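Local coordinates for protein L-Ala-D/L-Glu epimerase, a muconate lactonizing enzyme (Klebsiella pneumoniae subsp. pneumoniae MGH 78578, PDB 3FCP) that belongs to the muconate lactonizing enzyme group of the enolase superfamily and binds a magnesium ion in its barrel domain, at residues Leu137-Thr142 / Gly348-Pro353; Asp232-Val237 / Ala263-Thr268. All blocks are in the same frame, centred on the assembly; numbering follows the deposited sequence.

Contact 1: residues Leu137-Thr142 / Gly348-Pro353; sequences LPVLWT and GQVALP
L137 and V350 face each other as an antiparallel hydrogen-bonded pair, and two backbone bonds close the ring between them. L137 N donates a hydrogen bond to V350 O at 3.0 Å. The return bond runs from V350 N to L137 O at 2.9 Å. One residue further, P138 and Q349 form a non-hydrogen-bonded pair whose CA atoms come within 4.3 Å. A third bond, V139 N to G348 O at 3.0 Å, is geometrically different, because the donor stands 47° above the carbonyl plane; it falls where strand 136-143 is interrupted at V139 and L140. G348, just before strand 349-351, has positive phi (58°).

The tight side carries L137, V139 and V350. V139 CG2 reaches V350 CG1 at 3.6 Å, the two side chains crossing obliquely. V350 CG1 sits between its own backbone N and carbonyl carbon (chi1 63°), which brings it also against L137 O. Beyond, L137 CD1 lies 4.4 Å from L352 CB, and L314 of helix 307-317 packs on both leucines.

On the face of P138 and Q349 the packing is thinner and both residues are partly exposed. Q349 lays CB and CG beside the L137 carbonyl, CB at 3.5 Å from L137 O, and its chain then runs out extended. P138 O takes part in a hydrogen bond with T326 OG1, outside the two segments. Joined this way, the first strand of the C-terminal barrel domain gains an antiparallel neighbour from late in the chain, and the chemistry implies a join specified mainly by backbone polar groups, with apolar side chains sealing one face.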
ATOM      1  N   LEU A 137     -16.181  25.482  30.583  1.00 31.06           N
ATOM      2  CA  LEU A 137     -16.071  24.246  29.821  1.00 29.84           C
ATOM      3  C   LEU A 137     -17.020  23.141  30.241  1.00 28.17           C
ATOM      4  O   LEU A 137     -17.324  22.981  31.427  1.00 26.74           O
ATOM      5  CB  LEU A 137     -14.634  23.723  29.885  1.00 31.82           C
ATOM      6  CG  LEU A 137     -13.575  24.534  29.132  1.00 34.14           C
ATOM      7  CD1 LEU A 137     -13.336  25.861  29.832  1.00 33.44           C
ATOM      8  CD2 LEU A 137     -12.290  23.735  29.060  1.00 34.24           C
ATOM      9  N   PRO A 138     -17.500  22.351  29.264  1.00 28.35           N
ATOM     10  CA  PRO A 138     -18.419  21.252  29.566  1.00 26.81           C
ATOM     11  C   PRO A 138     -17.689  20.105  30.251  1.00 26.50           C
ATOM     12  O   PRO A 138     -16.526  19.818  29.954  1.00 26.16           O
ATOM     13  CB  PRO A 138     -18.959  20.870  28.192  1.00 27.34           C
ATOM     14  CG  PRO A 138     -17.788  21.157  27.293  1.00 28.37           C
ATOM     15  CD  PRO A 138     -17.296  22.482  27.810  1.00 27.64           C
ATOM     16  N   VAL A 139     -18.380  19.460  31.180  1.00 25.43           N
ATOM     17  CA  VAL A 139     -17.830  18.341  31.929  1.00 25.88           C
ATOM     18  C   VAL A 139     -18.913  17.265  32.012  1.00 29.04           C
ATOM     19  O   VAL A 139     -19.996  17.504  32.556  1.00 28.36           O
ATOM     20  CB  VAL A 139     -17.444  18.764  33.366  1.00 25.98           C
ATOM     21  CG1 VAL A 139     -16.910  17.568  34.136  1.00 24.98           C
ATOM     22  CG2 VAL A 139     -16.410  19.880  33.328  1.00 24.98           C
ATOM     23  N   LEU A 140     -18.637  16.091  31.457  1.00 27.72           N
ATOM     24  CA  LEU A 140     -19.617  15.016  31.508  1.00 28.62           C
ATOM     25  C   LEU A 140     -19.467  14.272  32.827  1.00 29.92           C
ATOM     26  O   LEU A 140     -18.602  14.603  33.639  1.00 29.60           O
ATOM     27  CB  LEU A 140     -19.421  14.066  30.323  1.00 28.10           C
ATOM     28  CG  LEU A 140     -18.028  13.481  30.058  1.00 26.47           C
ATOM     29  CD1 LEU A 140     -17.674  12.438  31.116  1.00 25.06           C
ATOM     30  CD2 LEU A 140     -18.013  12.848  28.665  1.00 25.32           C
ATOM     31  N   TRP A 141     -20.321  13.279  33.049  1.00 31.02           N
ATOM     32  CA  TRP A 141     -20.260  12.488  34.272  1.00 32.17           C
ATOM     33  C   TRP A 141     -20.085  11.021  33.892  1.00 31.24           C
ATOM     34  O   TRP A 141     -20.653  10.557  32.903  1.00 30.10           O
ATOM     35  CB  TRP A 141     -21.544  12.672  35.094  1.00 34.61           C
ATOM     36  CG  TRP A 141     -21.514  11.969  36.419  1.00 37.10           C
ATOM     37  CD1 TRP A 141     -22.295  10.918  36.808  1.00 38.74           C
ATOM     38  CD2 TRP A 141     -20.637  12.246  37.517  1.00 37.95           C
ATOM     39  NE1 TRP A 141     -21.954  10.519  38.080  1.00 39.47           N
ATOM     40  CE2 TRP A 141     -20.940  11.318  38.538  1.00 38.66           C
ATOM     41  CE3 TRP A 141     -19.623  13.187  37.735  1.00 38.46           C
ATOM     42  CZ2 TRP A 141     -20.262  11.302  39.762  1.00 40.05           C
ATOM     43  CZ3 TRP A 141     -18.948  13.172  38.953  1.00 40.19           C
ATOM     44  CH2 TRP A 141     -19.272  12.234  39.951  1.00 40.20           C
ATOM     45  N   THR A 142     -19.288  10.294  34.664  1.00 31.56           N
ATOM     46  CA  THR A 142     -19.071   8.888  34.372  1.00 32.78           C
ATOM     47  C   THR A 142     -19.976   8.021  35.227  1.00 34.41           C
ATOM     48  O   THR A 142     -20.173   8.279  36.414  1.00 34.69           O
ATOM     49  CB  THR A 142     -17.592   8.476  34.596  1.00 34.13           C
ATOM     50  OG1 THR A 142     -16.777   9.042  33.562  1.00 33.61           O
ATOM     51  CG2 THR A 142     -17.437   6.956  34.561  1.00 33.67           C
ATOM     52  N   GLY A 348     -23.684  21.076  34.159  1.00 36.35           N
ATOM     53  CA  GLY A 348     -22.796  20.361  33.256  1.00 35.21           C
ATOM     54  C   GLY A 348     -21.565  21.131  32.809  1.00 33.66           C
ATOM     55  O   GLY A 348     -21.017  20.864  31.740  1.00 31.73           O
ATOM     56  N   GLN A 349     -21.120  22.087  33.619  1.00 33.39           N
ATOM     57  CA  GLN A 349     -19.947  22.874  33.267  1.00 31.65           C
ATOM     58  C   GLN A 349     -19.084  23.232  34.462  1.00 31.15           C
ATOM     59  O   GLN A 349     -19.496  23.081  35.614  1.00 29.89           O
ATOM     60  CB  GLN A 349     -20.357  24.167  32.566  1.00 32.17           C
ATOM     61  CG  GLN A 349     -20.937  23.989  31.179  1.00 36.84           C
ATOM     62  CD  GLN A 349     -21.178  25.322  30.496  1.00 39.92           C
ATOM     63  OE1 GLN A 349     -22.021  26.105  30.930  1.00 43.17           O
ATOM     64  NE2 GLN A 349     -20.427  25.591  29.431  1.00 41.46           N
ATOM     65  N   VAL A 350     -17.874  23.700  34.169  1.00 28.71           N
ATOM     66  CA  VAL A 350     -16.942  24.127  35.201  1.00 27.97           C
ATOM     67  C   VAL A 350     -16.422  25.507  34.795  1.00 28.51           C
ATOM     68  O   VAL A 350     -16.171  25.768  33.616  1.00 28.77           O
ATOM     69  CB  VAL A 350     -15.765  23.125  35.366  1.00 26.62           C
ATOM     70  CG1 VAL A 350     -14.947  23.041  34.082  1.00 26.53           C
ATOM     71  CG2 VAL A 350     -14.891  23.548  36.531  1.00 23.96           C
ATOM     72  N   ALA A 351     -16.288  26.403  35.764  1.00 29.00           N
ATOM     73  CA  ALA A 351     -15.813  27.741  35.470  1.00 28.01           C
ATOM     74  C   ALA A 351     -14.296  27.783  35.549  1.00 28.40           C
ATOM     75  O   ALA A 351     -13.700  27.301  36.514  1.00 28.34           O
ATOM     76  CB  ALA A 351     -16.422  28.744  36.449  1.00 30.00           C
ATOM     77  N   LEU A 352     -13.674  28.357  34.525  1.00 27.70           N
ATOM     78  CA  LEU A 352     -12.220  28.467  34.480  1.00 27.35           C
ATOM     79  C   LEU A 352     -11.756  29.762  35.146  1.00 27.75           C
ATOM     80  O   LEU A 352     -12.135  30.852  34.726  1.00 26.66           O
ATOM     81  CB  LEU A 352     -11.727  28.457  33.034  1.00 26.47           C
ATOM     82  CG  LEU A 352     -10.209  28.595  32.896  1.00 25.65           C
ATOM     83  CD1 LEU A 352      -9.533  27.310  33.362  1.00 24.77           C
ATOM     84  CD2 LEU A 352      -9.849  28.891  31.451  1.00 28.06           C
ATOM     85  N   PRO A 353     -10.922  29.658  36.191  1.00 28.63           N
ATOM     86  CA  PRO A 353     -10.450  30.879  36.852  1.00 28.66           C
ATOM     87  C   PRO A 353      -9.655  31.723  35.858  1.00 30.13           C
ATOM     88  O   PRO A 353      -9.021  31.183  34.950  1.00 30.17           O
ATOM     89  CB  PRO A 353      -9.556  30.346  37.975  1.00 29.23           C
ATOM     90  CG  PRO A 353     -10.099  28.967  38.239  1.00 30.05           C
ATOM     91  CD  PRO A 353     -10.394  28.454  36.855  1.00 27.40           C
TER

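Contact 2: residues Asp232-Val237 / Ala263-Thr268; sequences DNAALV and AQQGFT
Apolar contacts between L236, V237 and F267 carry the buried part of this contact. L236 CG lies 3.9 Å from F267 CE1, and its CD2 touches the same CE1-CD1 side at slightly longer range. A chi1 of -174° sets the leucine CG anti to the backbone N, and that CG is the atom nearest the ring. V237 divides its two methyls: CG2 meets F267 CB at 4.1 Å, while CG1 rests over the backbone, 3.7 Å from Q265 O and 3.9 Å from G266 C. L262 packs against L236, V237 and F267 alike, and I247 and A249 of strand 246-249 cover both L236 and F267.

These elements belong to successive beta-alpha units of the TIM-type barrel in the enolase superfamily: the start of helix 233-242 packs against Q265-F267, where the chain leaves helix 256-264 and leads into strand 270-273, with strand 246-249 beneath; L262 of helix 256-264 joins from outside the segments.

One polar side chain, Q265, meets helix 233-242 by van der Waals contact. It runs extended across V237 and puts NE2 3.7 Å from V237 CG2 and 3.8 Å from A234 CA, lying over the first turn at an exposed edge.

Local hydrogen bonds shape each segment. D232 is the N-cap of helix 233-242: A235 N bonds to D232 OD1 at 3.0 Å, meeting it from 67° out of the carboxylate plane. At the other helix's C-terminal end, G266 has positive phi (112°) in a Schellman motif, and G266 N bonds to A263 O at 2.9 Å. Further along, S240 OG bonds with both V237 O and T268 N, bridging the helix to the outgoing loop.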
ATOM      1  N   ASP A 232      -2.259  -3.133  20.338  1.00 27.13           N
ATOM      2  CA  ASP A 232      -2.816  -3.403  19.023  1.00 26.33           C
ATOM      3  C   ASP A 232      -3.408  -2.160  18.355  1.00 26.60           C
ATOM      4  O   ASP A 232      -4.619  -2.082  18.123  1.00 23.43           O
ATOM      5  CB  ASP A 232      -3.891  -4.493  19.136  1.00 27.01           C
ATOM      6  CG  ASP A 232      -4.157  -5.198  17.818  1.00 28.08           C
ATOM      7  OD1 ASP A 232      -3.635  -4.746  16.769  1.00 29.12           O
ATOM      8  OD2 ASP A 232      -4.897  -6.212  17.836  1.00 27.59           O
ATOM      9  N   ASN A 233      -2.558  -1.181  18.054  1.00 26.18           N
ATOM     10  CA  ASN A 233      -3.025   0.025  17.366  1.00 25.72           C
ATOM     11  C   ASN A 233      -3.552  -0.381  15.990  1.00 23.42           C
ATOM     12  O   ASN A 233      -4.403   0.297  15.413  1.00 23.86           O
ATOM     13  CB  ASN A 233      -1.884   1.034  17.192  1.00 26.67           C
ATOM     14  CG  ASN A 233      -1.562   1.787  18.466  1.00 28.92           C
ATOM     15  OD1 ASN A 233      -0.579   2.526  18.523  1.00 33.83           O
ATOM     16  ND2 ASN A 233      -2.390   1.617  19.493  1.00 27.18           N
ATOM     17  N   ALA A 234      -3.049  -1.491  15.458  1.00 22.29           N
ATOM     18  CA  ALA A 234      -3.511  -1.950  14.155  1.00 21.77           C
ATOM     19  C   ALA A 234      -5.016  -2.210  14.222  1.00 23.16           C
ATOM     20  O   ALA A 234      -5.759  -1.830  13.315  1.00 23.33           O
ATOM     21  CB  ALA A 234      -2.768  -3.222  13.742  1.00 24.27           C
ATOM     22  N   ALA A 235      -5.469  -2.846  15.302  1.00 22.50           N
ATOM     23  CA  ALA A 235      -6.896  -3.126  15.473  1.00 21.98           C
ATOM     24  C   ALA A 235      -7.677  -1.822  15.662  1.00 21.33           C
ATOM     25  O   ALA A 235      -8.779  -1.665  15.123  1.00 22.65           O
ATOM     26  CB  ALA A 235      -7.117  -4.043  16.679  1.00 19.75           C
ATOM     27  N   LEU A 236      -7.106  -0.895  16.432  1.00 20.47           N
ATOM     28  CA  LEU A 236      -7.761   0.387  16.685  1.00 20.08           C
ATOM     29  C   LEU A 236      -8.018   1.104  15.356  1.00 19.81           C
ATOM     30  O   LEU A 236      -9.104   1.623  15.121  1.00 20.71           O
ATOM     31  CB  LEU A 236      -6.896   1.274  17.591  1.00 22.02           C
ATOM     32  CG  LEU A 236      -7.571   2.581  18.028  1.00 22.28           C
ATOM     33  CD1 LEU A 236      -8.737   2.248  18.961  1.00 21.24           C
ATOM     34  CD2 LEU A 236      -6.577   3.482  18.748  1.00 23.28           C
ATOM     35  N   VAL A 237      -7.013   1.129  14.489  1.00 19.39           N
ATOM     36  CA  VAL A 237      -7.148   1.770  13.187  1.00 20.93           C
ATOM     37  C   VAL A 237      -8.221   1.103  12.337  1.00 21.52           C
ATOM     38  O   VAL A 237      -9.048   1.783  11.725  1.00 22.02           O
ATOM     39  CB  VAL A 237      -5.812   1.737  12.407  1.00 22.07           C
ATOM     40  CG1 VAL A 237      -6.023   2.226  10.977  1.00 20.20           C
ATOM     41  CG2 VAL A 237      -4.777   2.609  13.128  1.00 22.82           C
ATOM     42  N   ALA A 263      -2.271   8.796  13.359  1.00 18.68           N
ATOM     43  CA  ALA A 263      -2.969   9.477  12.272  1.00 18.72           C
ATOM     44  C   ALA A 263      -2.432   9.027  10.901  1.00 21.33           C
ATOM     45  O   ALA A 263      -3.196   8.729   9.982  1.00 21.51           O
ATOM     46  CB  ALA A 263      -2.814  10.995  12.434  1.00 17.45           C
ATOM     47  N   GLN A 264      -1.112   8.974  10.781  1.00 20.55           N
ATOM     48  CA  GLN A 264      -0.456   8.575   9.539  1.00 22.42           C
ATOM     49  C   GLN A 264      -0.869   7.147   9.174  1.00 22.20           C
ATOM     50  O   GLN A 264      -1.011   6.801   8.002  1.00 19.46           O
ATOM     51  CB  GLN A 264       1.070   8.679   9.731  1.00 25.87           C
ATOM     52  CG  GLN A 264       1.925   8.284   8.535  1.00 31.29           C
ATOM     53  CD  GLN A 264       1.976   6.786   8.312  1.00 30.56           C
ATOM     54  OE1 GLN A 264       2.337   6.026   9.206  1.00 34.30           O
ATOM     55  NE2 GLN A 264       1.610   6.357   7.111  1.00 38.67           N
ATOM     56  N   GLN A 265      -1.087   6.334  10.199  1.00 23.24           N
ATOM     57  CA  GLN A 265      -1.480   4.945  10.024  1.00 25.43           C
ATOM     58  C   GLN A 265      -2.905   4.823   9.476  1.00 25.89           C
ATOM     59  O   GLN A 265      -3.304   3.759   9.004  1.00 25.72           O
ATOM     60  CB  GLN A 265      -1.372   4.229  11.362  1.00 27.93           C
ATOM     61  CG  GLN A 265      -1.126   2.741  11.271  1.00 33.90           C
ATOM     62  CD  GLN A 265      -0.866   2.136  12.636  1.00 37.57           C
ATOM     63  OE1 GLN A 265      -0.104   2.694  13.437  1.00 36.51           O
ATOM     64  NE2 GLN A 265      -1.489   0.990  12.911  1.00 35.98           N
ATOM     65  N   GLY A 266      -3.670   5.912   9.551  1.00 23.97           N
ATOM     66  CA  GLY A 266      -5.029   5.895   9.037  1.00 23.30           C
ATOM     67  C   GLY A 266      -6.142   6.000  10.068  1.00 21.91           C
ATOM     68  O   GLY A 266      -7.320   5.893   9.725  1.00 21.52           O
ATOM     69  N   PHE A 267      -5.788   6.205  11.331  1.00 21.72           N
ATOM     70  CA  PHE A 267      -6.799   6.316  12.377  1.00 20.88           C
ATOM     71  C   PHE A 267      -7.678   7.543  12.171  1.00 20.36           C
ATOM     72  O   PHE A 267      -7.190   8.631  11.878  1.00 20.96           O
ATOM     73  CB  PHE A 267      -6.149   6.428  13.762  1.00 20.95           C
ATOM     74  CG  PHE A 267      -7.139   6.680  14.872  1.00 21.72           C
ATOM     75  CD1 PHE A 267      -7.872   5.634  15.418  1.00 21.94           C
ATOM     76  CD2 PHE A 267      -7.357   7.968  15.346  1.00 20.49           C
ATOM     77  CE1 PHE A 267      -8.812   5.864  16.427  1.00 21.84           C
ATOM     78  CE2 PHE A 267      -8.293   8.215  16.351  1.00 24.49           C
ATOM     79  CZ  PHE A 267      -9.025   7.158  16.895  1.00 20.98           C
ATOM     80  N   THR A 268      -8.982   7.366  12.323  1.00 20.41           N
ATOM     81  CA  THR A 268      -9.902   8.483  12.194  1.00 21.62           C
ATOM     82  C   THR A 268     -10.834   8.445  13.400  1.00 22.07           C
ATOM     83  O   THR A 268     -11.348   7.387  13.772  1.00 21.14           O
ATOM     84  CB  THR A 268     -10.713   8.422  10.874  1.00 23.43           C
ATOM     85  OG1 THR A 268     -11.578   9.566  10.798  1.00 23.77           O
ATOM     86  CG2 THR A 268     -11.542   7.150  10.797  1.00 23.16           C
TER

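How the contacts relate
From the N terminus the chain first builds a three-stranded antiparallel sheet and a group of helices, then enters strand 136-143, where contact 1 opens. It proceeds through alternating strands and helices, and contact 2 closes a short loop of 25 residues, from the start of helix 233-242 over strand 246-249 to the end of helix 256-264. Contact 1 closes much later, at strand 349-351, so contact 2 is nested wholly within its 205-residue loop. Their centres are 30 Å apart and their nearest atoms about 16 Å. The long closure joins the first barrel strand to a late antiparallel strand, while the short one joins the start of helix 233-242 to the connection leaving helix 256-264.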